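Protein Thf1 (Thermosynechococcus elongatus, PDB 5MJO) is possibly involved in the biogenesis of photosynthetic membranes. Local coordinates at residues 49-54 with 98-103; 58-63 with 145-150; 170-175 with 192-197. All coordinates share one frame; numbering follows the deposited sequence.

Contact 1 (49-54 with 98-103); sequences ELLVEI and CVAEEM. With HG (mercury (II) ion), chain B.
E101 meets I54 and L51 through the set of its side chain: CG lies beside the backbone N (chi1 -55°), and the chain then bends at chi2 (-72°), which turns the carboxylate across the face of helix 41-58. On the facing side, I54 places CG2 anti to its backbone N (CG1 at chi1 -60°), which directs this methyl at the acid. I54 CG2 comes within 3.7 Å of E101 CD, so the isoleucine lies against the carboxyl group and the CG beside it. One oxygen goes on to the backbone of L51: E101 OE2 lies 2.7 Å from L51 O, a spacing consistent with a carboxyl group that keeps a proton. L51 CD2 flanks the same oxygen at 3.4 Å and also touches A100, with CB 4.1 Å from L51 CD2. The other oxygen, OE1, forms a salt bridge with R58, one turn beyond I54, so both oxygens of this buried acid have polar company. With an alanine here, R58 would probably be left without its carboxylate mate and I54 would face a gap where the acid now lies. The position of E101 follows from the way helix 88-100 stops. A Schellman motif closes it, with E102 at positive phi and M103 N bonded to C98 O at 2.9 Å; beyond it the extended M103 side chain brings CE to 4.1 Å from I54 CG2. C98 points the other way and binds a mercury ion through SG at 2.1 Å. Neighbouring helices also pack here: helix 24-34, whose F31 touches L51 and A100, helix 67-80, where F69 packs on both I54 and M103, and helix 105-113, where L108 meets C98 and M103.

Contact 2 (58-63 with 145-150); sequences RVNVDF and TGKYSR
D62 and K147 join two irregular backbones by one hydrogen bond, K147 N to D62 O at 2.9 Å, nearly straight at the hydrogen (170°) although the donor stands 56° out of the carbonyl plane. G146 precedes the bond, and its CA also lies close to the same carbonyl oxygen. A beta carbon on G146 would fall 3.1 Å from D62 O, and its backbone angles would also press that carbon against the carbonyl before it, so glycine suits the position twice over. Among side chains, N60 and K147 do most of the touching. The lysine bends at chi2 (67°), which lays its methylenes across the asparagine amide at about a right angle; the nearest pair is N60 ND2 and K147 CD, 3.6 Å apart. Beyond this crossing a water bridges the polar ends, accepting from N60 ND2 at 3.0 Å and from K147 NZ at 3.1 Å. The loop offers these groups in a fixed shape, an example of an asparagine opening a type I beta turn. N60 O receives F63 N at 2.9 Å to close the turn, while N60 OD1 takes D62 N at 2.8 Å in its carbonyl plane, which is an Asx turn. With OD1 so engaged, the amide is held in rotation and ND2 is presented to the lysine and the water. Next along the loop, F63 CB lies 4.2 Å from K147 CB, and K147 O approaches the edge of the F63 ring, near its plane. That ring also meets F69 edge-to-face and rests with K147 on L57 of helix 41-58. Further along, S149 is the N-cap of helix 150-162, its OG accepting from L151 N, whereas the lysine end and D62 belong to the protein surface.

Contact 3 (170-175 with 192-197); sequences HLNETL and DLELYR
L171 and R197 form the close-packed part of this contact, their side chains lying alongside one another and running opposite ways. With CG anti to the backbone N (chi1 175°), L171 reaches out so that CD2 sits 3.6 Å above the plane of the R197 guanidinium, over the centre of the group. The same methyl turns to L193, whose CD1 lies 4.0 Å away from L171 CD2. L175 adds a slacker touch, CD1 to L193 CD1 at 4.4 Å. Bonds from NE to Y157 OH and from NH2 to T168 O hold the guanidinium in this orientation. Helices 171-178 and 186-205 are consecutive and form a helical hairpin, their segments here 154° apart in direction, with the second arm in a predicted coiled coil. The segment axes stay 12.1 Å apart, so the arms meet through side chains, with no close backbone approach. Toward solvent the contact changes character. N172 ND2 gives a hydrogen bond to E194 OE2, 3.1 Å long and 158° at the hydrogen, leaving in the amide plane and meeting the oxygen nearly along its C-O axis. Little else braces the pair across these segments. A water in the guanidinium plane bridges the two segments, accepting from R197 NH1 at 3.0 Å and from L171 N, in the first turn of its helix, at 3.1 Å.

In the fold
From the N terminus, the chain first supplies residues 49-54 and then 58-63, the body of helix 41-58 and the loop at its end. Contact 1 closes a loop when 98-103 returns to that helix, and contact 2 closes a longer one with 145-150, so the two cross. E53 of contact 1 makes a salt bridge with R150 of contact 2, at 2.8 Å between OE1 and NH2, tying helix 41-58 to the start of helix 150-162. Contact 3 follows in series, a short closure between consecutive helices 171-178 and 186-205. Y148 OH and D192 OD2, 2.6 Å apart and probably hydrogen-bonded, link contact 2 to helix 186-205. Contacts 1 and 3 lie on opposite sides of the chain's centre.

Contact 1 (49-54 with 98-103)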
loop_
_atom_site.group_PDB
_atom_site.type_symbol
_atom_site.label_atom_id
_atom_site.label_comp_id
_atom_site.label_asym_id
_atom_site.label_seq_id
_atom_site.Cartn_x
_atom_site.Cartn_y
_atom_site.Cartn_z
ATOM N N GLU A 49 -7.295 9.754 8.033
ATOM C CA GLU A 49 -6.046 9.141 8.482
ATOM C C GLU A 49 -5.040 8.863 7.355
ATOM O O GLU A 49 -3.833 9.128 7.486
ATOM C CB GLU A 49 -6.337 7.859 9.322
ATOM C CG GLU A 49 -6.811 8.204 10.700
ATOM C CD GLU A 49 -7.261 6.999 11.515
ATOM O OE1 GLU A 49 -7.510 5.884 10.938
ATOM O OE2 GLU A 49 -7.330 7.157 12.782
ATOM N N LEU A 50 -5.551 8.332 6.247
ATOM C CA LEU A 50 -4.725 8.011 5.121
ATOM C C LEU A 50 -4.206 9.326 4.492
ATOM O O LEU A 50 -2.970 9.388 4.136
ATOM C CB LEU A 50 -5.481 7.152 4.154
ATOM C CG LEU A 50 -4.705 6.630 2.957
ATOM C CD1 LEU A 50 -3.605 5.677 3.352
ATOM C CD2 LEU A 50 -5.545 5.965 1.896
ATOM N N LEU A 51 -5.044 10.370 4.446
ATOM C CA LEU A 51 -4.597 11.684 3.913
ATOM C C LEU A 51 -3.370 12.168 4.717
ATOM O O LEU A 51 -2.366 12.657 4.157
ATOM C CB LEU A 51 -5.682 12.710 3.964
ATOM C CG LEU A 51 -6.634 12.876 2.822
ATOM C CD1 LEU A 51 -7.822 13.796 3.317
ATOM C CD2 LEU A 51 -5.939 13.416 1.527
ATOM N N VAL A 52 -3.452 12.113 6.038
ATOM C CA VAL A 52 -2.388 12.644 6.915
ATOM C C VAL A 52 -1.124 11.781 6.733
ATOM O O VAL A 52 0.008 12.263 6.651
ATOM C CB VAL A 52 -2.835 12.684 8.377
ATOM C CG1 VAL A 52 -1.698 13.145 9.243
ATOM C CG2 VAL A 52 -3.957 13.696 8.558
ATOM N N GLU A 53 -1.316 10.481 6.764
ATOM C CA GLU A 53 -0.244 9.516 6.660
ATOM C C GLU A 53 0.576 9.722 5.389
ATOM O O GLU A 53 1.840 9.802 5.412
ATOM C CB GLU A 53 -0.765 8.088 6.751
ATOM C CG GLU A 53 0.291 7.062 6.641
ATOM C CD GLU A 53 -0.207 5.634 6.745
ATOM O OE1 GLU A 53 -1.440 5.424 6.434
ATOM O OE2 GLU A 53 0.668 4.790 7.073
ATOM N N ILE A 54 -0.115 9.791 4.283
ATOM C CA ILE A 54 0.625 9.953 3.038
ATOM C C ILE A 54 1.295 11.301 2.974
ATOM O O ILE A 54 2.427 11.400 2.448
ATOM C CB ILE A 54 -0.239 9.659 1.815
ATOM C CG1 ILE A 54 -0.790 8.208 1.816
ATOM C CG2 ILE A 54 0.434 10.019 0.450
ATOM C CD1 ILE A 54 -1.870 7.982 0.749
ATOM N N CYS A 98 -5.643 11.283 -4.265
ATOM C CA CYS A 98 -4.367 11.308 -5.037
ATOM C C CYS A 98 -3.978 12.737 -5.421
ATOM O O CYS A 98 -2.839 13.157 -5.209
ATOM C CB CYS A 98 -4.500 10.453 -6.291
ATOM S SG CYS A 98 -4.261 8.704 -5.974
ATOM N N VAL A 99 -4.934 13.476 -5.949
ATOM C CA VAL A 99 -4.590 14.827 -6.395
ATOM C C VAL A 99 -4.220 15.693 -5.202
ATOM O O VAL A 99 -3.257 16.514 -5.296
ATOM C CB VAL A 99 -5.607 15.462 -7.295
ATOM C CG1 VAL A 99 -5.156 16.828 -7.745
ATOM C CG2 VAL A 99 -5.843 14.577 -8.464
ATOM N N ALA A 100 -4.886 15.507 -4.041
ATOM C CA ALA A 100 -4.499 16.222 -2.829
ATOM C C ALA A 100 -3.059 15.938 -2.407
ATOM O O ALA A 100 -2.398 16.830 -1.782
ATOM C CB ALA A 100 -5.445 15.939 -1.641
ATOM N N GLU A 101 -2.594 14.733 -2.699
ATOM C CA GLU A 101 -1.224 14.332 -2.324
ATOM C C GLU A 101 -0.222 14.568 -3.495
ATOM O O GLU A 101 0.899 14.084 -3.454
ATOM C CB GLU A 101 -1.171 12.891 -1.946
ATOM C CG GLU A 101 -2.141 12.431 -0.836
ATOM C CD GLU A 101 -1.801 12.903 0.578
ATOM O OE1 GLU A 101 -0.752 13.581 0.784
ATOM O OE2 GLU A 101 -2.618 12.508 1.491
ATOM N N GLU A 102 -0.627 15.265 -4.563
ATOM C CA GLU A 102 0.224 15.565 -5.699
ATOM C C GLU A 102 0.721 14.242 -6.379
ATOM O O GLU A 102 1.866 14.113 -6.788
ATOM C CB GLU A 102 1.409 16.483 -5.348
ATOM C CG GLU A 102 0.941 17.843 -4.921
ATOM C CD GLU A 102 1.935 19.005 -5.108
ATOM O OE1 GLU A 102 2.807 19.008 -6.070
ATOM O OE2 GLU A 102 1.812 19.963 -4.298
ATOM N N MET A 103 -0.220 13.312 -6.491
ATOM C CA MET A 103 -0.013 12.069 -7.206
ATOM C C MET A 103 -1.020 11.940 -8.316
ATOM O O MET A 103 -2.065 12.543 -8.298
ATOM C CB MET A 103 -0.062 10.902 -6.229
ATOM C CG MET A 103 0.894 11.120 -5.085
ATOM S SD MET A 103 1.455 9.633 -4.327
ATOM C CE MET A 103 2.613 10.082 -2.979
HETATM HG HG HG B . -5.147 7.979 -4.224
#

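Contact 2 (58-63 with 145-150)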
loop_
_atom_site.group_PDB
_atom_site.type_symbol
_atom_site.label_atom_id
_atom_site.label_comp_id
_atom_site.label_asym_id
_atom_site.label_seq_id
_atom_site.Cartn_x
_atom_site.Cartn_y
_atom_site.Cartn_z
ATOM N N ARG A 58 5.176 11.961 2.163
ATOM C CA ARG A 58 5.553 12.368 0.822
ATOM C C ARG A 58 6.371 13.618 0.961
ATOM O O ARG A 58 7.125 13.962 0.007
ATOM C CB ARG A 58 4.299 12.541 -0.083
ATOM C CG ARG A 58 3.792 13.892 0.036
ATOM C CD ARG A 58 2.728 14.128 -0.979
ATOM N NE ARG A 58 1.737 15.030 -0.400
ATOM C CZ ARG A 58 1.545 16.297 -0.737
ATOM N NH1 ARG A 58 2.294 16.871 -1.696
ATOM N NH2 ARG A 58 0.579 16.970 -0.067
ATOM N N VAL A 59 6.318 14.288 2.106
ATOM C CA VAL A 59 7.226 15.441 2.345
ATOM C C VAL A 59 8.540 15.157 3.098
ATOM O O VAL A 59 9.350 16.106 3.397
ATOM C CB VAL A 59 6.563 16.581 3.153
ATOM C CG1 VAL A 59 5.365 17.140 2.360
ATOM C CG2 VAL A 59 6.233 16.135 4.628
ATOM N N ASN A 60 8.738 13.910 3.461
ATOM C CA ASN A 60 10.072 13.475 3.879
ATOM C C ASN A 60 10.909 13.388 2.628
ATOM O O ASN A 60 10.574 12.666 1.699
ATOM C CB ASN A 60 9.948 12.083 4.515
ATOM C CG ASN A 60 11.213 11.548 5.120
ATOM O OD1 ASN A 60 12.252 11.484 4.468
ATOM N ND2 ASN A 60 11.139 11.160 6.370
ATOM N N VAL A 61 12.051 14.067 2.644
ATOM C CA VAL A 61 12.854 14.122 1.415
ATOM C C VAL A 61 13.481 12.782 1.032
ATOM O O VAL A 61 13.966 12.639 -0.106
ATOM C CB VAL A 61 13.983 15.181 1.508
ATOM C CG1 VAL A 61 13.392 16.591 1.698
ATOM C CG2 VAL A 61 14.901 14.863 2.669
ATOM N N ASP A 62 13.494 11.811 1.946
ATOM C CA ASP A 62 14.011 10.462 1.654
ATOM C C ASP A 62 12.892 9.540 1.205
ATOM O O ASP A 62 13.164 8.390 0.832
ATOM C CB ASP A 62 14.748 9.825 2.859
ATOM C CG ASP A 62 16.170 10.450 3.127
ATOM O OD1 ASP A 62 16.618 11.306 2.403
ATOM O OD2 ASP A 62 16.814 10.056 4.106
ATOM N N PHE A 63 11.628 10.010 1.198
ATOM C CA PHE A 63 10.568 9.172 0.645
ATOM C C PHE A 63 10.695 9.176 -0.869
ATOM O O PHE A 63 10.788 10.211 -1.481
ATOM C CB PHE A 63 9.180 9.604 1.071
ATOM C CG PHE A 63 8.063 8.938 0.277
ATOM C CD1 PHE A 63 7.796 7.646 0.505
ATOM C CD2 PHE A 63 7.413 9.563 -0.763
ATOM C CE1 PHE A 63 6.800 6.956 -0.172
ATOM C CE2 PHE A 63 6.368 8.890 -1.436
ATOM C CZ PHE A 63 6.106 7.588 -1.164
ATOM N N THR A 145 15.726 1.556 -1.804
ATOM C CA THR A 145 15.847 2.088 -0.475
ATOM C C THR A 145 14.869 3.283 -0.362
ATOM O O THR A 145 14.004 3.520 -1.238
ATOM C CB THR A 145 17.311 2.460 -0.246
ATOM O OG1 THR A 145 17.691 3.458 -1.215
ATOM C CG2 THR A 145 18.203 1.154 -0.407
ATOM N N GLY A 146 14.977 4.008 0.739
ATOM C CA GLY A 146 14.202 5.203 0.946
ATOM C C GLY A 146 13.460 5.009 2.228
ATOM O O GLY A 146 13.521 3.956 2.921
ATOM N N LYS A 147 12.781 6.059 2.579
ATOM C CA LYS A 147 11.992 6.074 3.803
ATOM C C LYS A 147 10.939 5.013 3.762
ATOM O O LYS A 147 10.186 4.903 2.825
ATOM C CB LYS A 147 11.326 7.450 4.000
ATOM C CG LYS A 147 10.382 7.646 5.233
ATOM C CD LYS A 147 11.104 7.588 6.550
ATOM C CE LYS A 147 10.211 7.774 7.769
ATOM N NZ LYS A 147 11.103 7.961 8.963
ATOM N N TYR A 148 10.910 4.217 4.807
ATOM C CA TYR A 148 9.985 3.107 4.937
ATOM C C TYR A 148 8.659 3.623 5.598
ATOM O O TYR A 148 8.641 4.393 6.561
ATOM C CB TYR A 148 10.623 2.029 5.798
ATOM C CG TYR A 148 9.639 0.975 6.287
ATOM C CD1 TYR A 148 9.242 -0.051 5.426
ATOM C CD2 TYR A 148 9.071 1.075 7.517
ATOM C CE1 TYR A 148 8.357 -1.003 5.789
ATOM C CE2 TYR A 148 8.123 0.143 7.920
ATOM C CZ TYR A 148 7.735 -0.883 7.029
ATOM O OH TYR A 148 6.767 -1.804 7.433
ATOM N N SER A 149 7.575 3.117 5.050
ATOM C CA SER A 149 6.225 3.308 5.525
ATOM C C SER A 149 5.541 1.965 5.758
ATOM O O SER A 149 5.771 1.003 5.055
ATOM C CB SER A 149 5.413 4.076 4.441
ATOM O OG SER A 149 4.018 4.144 4.740
ATOM N N ARG A 150 4.625 1.946 6.743
ATOM C CA ARG A 150 3.723 0.830 6.840
ATOM C C ARG A 150 2.973 0.503 5.567
ATOM O O ARG A 150 2.701 -0.654 5.344
ATOM C CB ARG A 150 2.820 0.942 8.044
ATOM C CG ARG A 150 1.771 1.869 7.898
ATOM C CD ARG A 150 0.404 1.269 8.198
ATOM N NE ARG A 150 -0.542 2.190 7.545
ATOM C CZ ARG A 150 -1.729 1.827 7.057
ATOM N NH1 ARG A 150 -2.298 0.650 7.197
ATOM N NH2 ARG A 150 -2.419 2.760 6.449
HETATM O O HOH W 1 13.285 10.021 8.181
#

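Contact 3 (170-175 with 192-197)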
loop_
_atom_site.group_PDB
_atom_site.type_symbol
_atom_site.label_atom_id
_atom_site.label_comp_id
_atom_site.label_asym_id
_atom_site.label_seq_id
_atom_site.Cartn_x
_atom_site.Cartn_y
_atom_site.Cartn_z
ATOM N N HIS A 170 2.016 -18.704 7.172
ATOM C CA HIS A 170 3.146 -18.475 8.018
ATOM C C HIS A 170 3.918 -17.260 7.495
ATOM O O HIS A 170 4.989 -17.338 6.933
ATOM C CB HIS A 170 4.062 -19.704 8.092
ATOM C CG HIS A 170 3.333 -20.919 8.566
ATOM N ND1 HIS A 170 2.637 -20.939 9.765
ATOM C CD2 HIS A 170 3.122 -22.111 7.977
ATOM C CE1 HIS A 170 2.032 -22.121 9.870
ATOM N NE2 HIS A 170 2.352 -22.858 8.816
ATOM N N LEU A 171 3.302 -16.127 7.685
ATOM C CA LEU A 171 3.788 -14.858 7.092
ATOM C C LEU A 171 5.192 -14.544 7.611
ATOM O O LEU A 171 6.060 -14.158 6.835
ATOM C CB LEU A 171 2.810 -13.721 7.416
ATOM C CG LEU A 171 3.194 -12.319 6.992
ATOM C CD1 LEU A 171 3.473 -12.271 5.488
ATOM C CD2 LEU A 171 2.125 -11.366 7.471
ATOM N N ASN A 172 5.400 -14.649 8.909
ATOM C CA ASN A 172 6.699 -14.304 9.462
ATOM C C ASN A 172 7.842 -15.172 8.921
ATOM O O ASN A 172 8.977 -14.727 8.759
ATOM C CB ASN A 172 6.697 -14.231 10.978
ATOM C CG ASN A 172 5.956 -13.050 11.497
ATOM O OD1 ASN A 172 5.627 -12.118 10.758
ATOM N ND2 ASN A 172 5.566 -13.143 12.755
ATOM N N GLU A 173 7.529 -16.462 8.741
ATOM C CA GLU A 173 8.524 -17.426 8.109
ATOM C C GLU A 173 8.854 -16.995 6.712
ATOM O O GLU A 173 10.032 -16.973 6.319
ATOM C CB GLU A 173 7.898 -18.795 8.116
ATOM C CG GLU A 173 8.766 -19.881 7.566
ATOM C CD GLU A 173 8.225 -21.271 7.809
ATOM O OE1 GLU A 173 7.384 -21.753 7.013
ATOM O OE2 GLU A 173 8.651 -21.871 8.812
ATOM N N THR A 174 7.841 -16.580 5.941
ATOM C CA THR A 174 8.072 -16.065 4.584
ATOM C C THR A 174 8.885 -14.796 4.596
ATOM O O THR A 174 9.830 -14.626 3.771
ATOM C CB THR A 174 6.753 -15.893 3.865
ATOM O OG1 THR A 174 6.182 -17.187 3.750
ATOM C CG2 THR A 174 6.961 -15.269 2.485
ATOM N N LEU A 175 8.573 -13.888 5.519
ATOM C CA LEU A 175 9.338 -12.649 5.646
ATOM C C LEU A 175 10.810 -12.907 6.067
ATOM O O LEU A 175 11.750 -12.224 5.566
ATOM C CB LEU A 175 8.644 -11.709 6.614
ATOM C CG LEU A 175 7.301 -11.191 6.138
ATOM C CD1 LEU A 175 6.556 -10.430 7.197
ATOM C CD2 LEU A 175 7.347 -10.277 4.914
ATOM N N ASP A 192 4.398 -4.244 11.565
ATOM C CA ASP A 192 3.368 -3.448 10.885
ATOM C C ASP A 192 2.241 -4.361 10.386
ATOM O O ASP A 192 1.076 -3.999 10.479
ATOM C CB ASP A 192 3.908 -2.614 9.716
ATOM C CG ASP A 192 4.653 -1.359 10.170
ATOM O OD1 ASP A 192 4.428 -0.967 11.328
ATOM O OD2 ASP A 192 5.492 -0.793 9.449
ATOM N N LEU A 193 2.585 -5.569 9.944
ATOM C CA LEU A 193 1.585 -6.472 9.369
ATOM C C LEU A 193 0.811 -7.158 10.516
ATOM O O LEU A 193 -0.358 -7.458 10.370
ATOM C CB LEU A 193 2.147 -7.479 8.377
ATOM C CG LEU A 193 2.569 -6.812 7.063
ATOM C CD1 LEU A 193 3.179 -7.777 6.096
ATOM C CD2 LEU A 193 1.386 -6.101 6.451
ATOM N N GLU A 194 1.467 -7.357 11.667
ATOM C CA GLU A 194 0.768 -7.885 12.894
ATOM C C GLU A 194 -0.321 -6.863 13.316
ATOM O O GLU A 194 -1.447 -7.250 13.585
ATOM C CB GLU A 194 1.762 -8.176 14.063
ATOM C CG GLU A 194 2.472 -9.488 13.902
ATOM C CD GLU A 194 3.771 -9.716 14.708
ATOM O OE1 GLU A 194 4.186 -8.816 15.510
ATOM O OE2 GLU A 194 4.376 -10.845 14.499
ATOM N N LEU A 195 0.034 -5.554 13.280
ATOM C CA LEU A 195 -0.894 -4.494 13.671
ATOM C C LEU A 195 -1.982 -4.374 12.626
ATOM O O LEU A 195 -3.133 -4.288 12.951
ATOM C CB LEU A 195 -0.076 -3.169 13.904
ATOM C CG LEU A 195 -0.878 -1.945 14.304
ATOM C CD1 LEU A 195 -1.776 -2.248 15.505
ATOM C CD2 LEU A 195 0.091 -0.801 14.502
ATOM N N TYR A 196 -1.602 -4.366 11.320
ATOM C CA TYR A 196 -2.559 -4.295 10.242
ATOM C C TYR A 196 -3.611 -5.418 10.344
ATOM O O TYR A 196 -4.811 -5.137 10.279
ATOM C CB TYR A 196 -1.863 -4.334 8.862
ATOM C CG TYR A 196 -2.717 -4.167 7.622
ATOM C CD1 TYR A 196 -3.260 -2.924 7.320
ATOM C CD2 TYR A 196 -3.018 -5.227 6.789
ATOM C CE1 TYR A 196 -4.105 -2.728 6.185
ATOM C CE2 TYR A 196 -3.876 -5.055 5.660
ATOM C CZ TYR A 196 -4.402 -3.773 5.366
ATOM O OH TYR A 196 -5.217 -3.494 4.304
ATOM N N ARG A 197 -3.125 -6.674 10.444
ATOM C CA ARG A 197 -3.994 -7.838 10.551
ATOM C C ARG A 197 -4.888 -7.783 11.837
ATOM O O ARG A 197 -6.021 -8.178 11.737
ATOM C CB ARG A 197 -3.191 -9.076 10.550
ATOM C CG ARG A 197 -2.707 -9.528 9.186
ATOM C CD ARG A 197 -1.689 -10.600 9.414
ATOM N NE ARG A 197 -1.780 -11.625 8.430
ATOM C CZ ARG A 197 -1.147 -12.798 8.464
ATOM N NH1 ARG A 197 -0.382 -13.183 9.451
ATOM N NH2 ARG A 197 -1.354 -13.630 7.495
HETATM O O HOH W 2 0.840 -15.942 9.588
#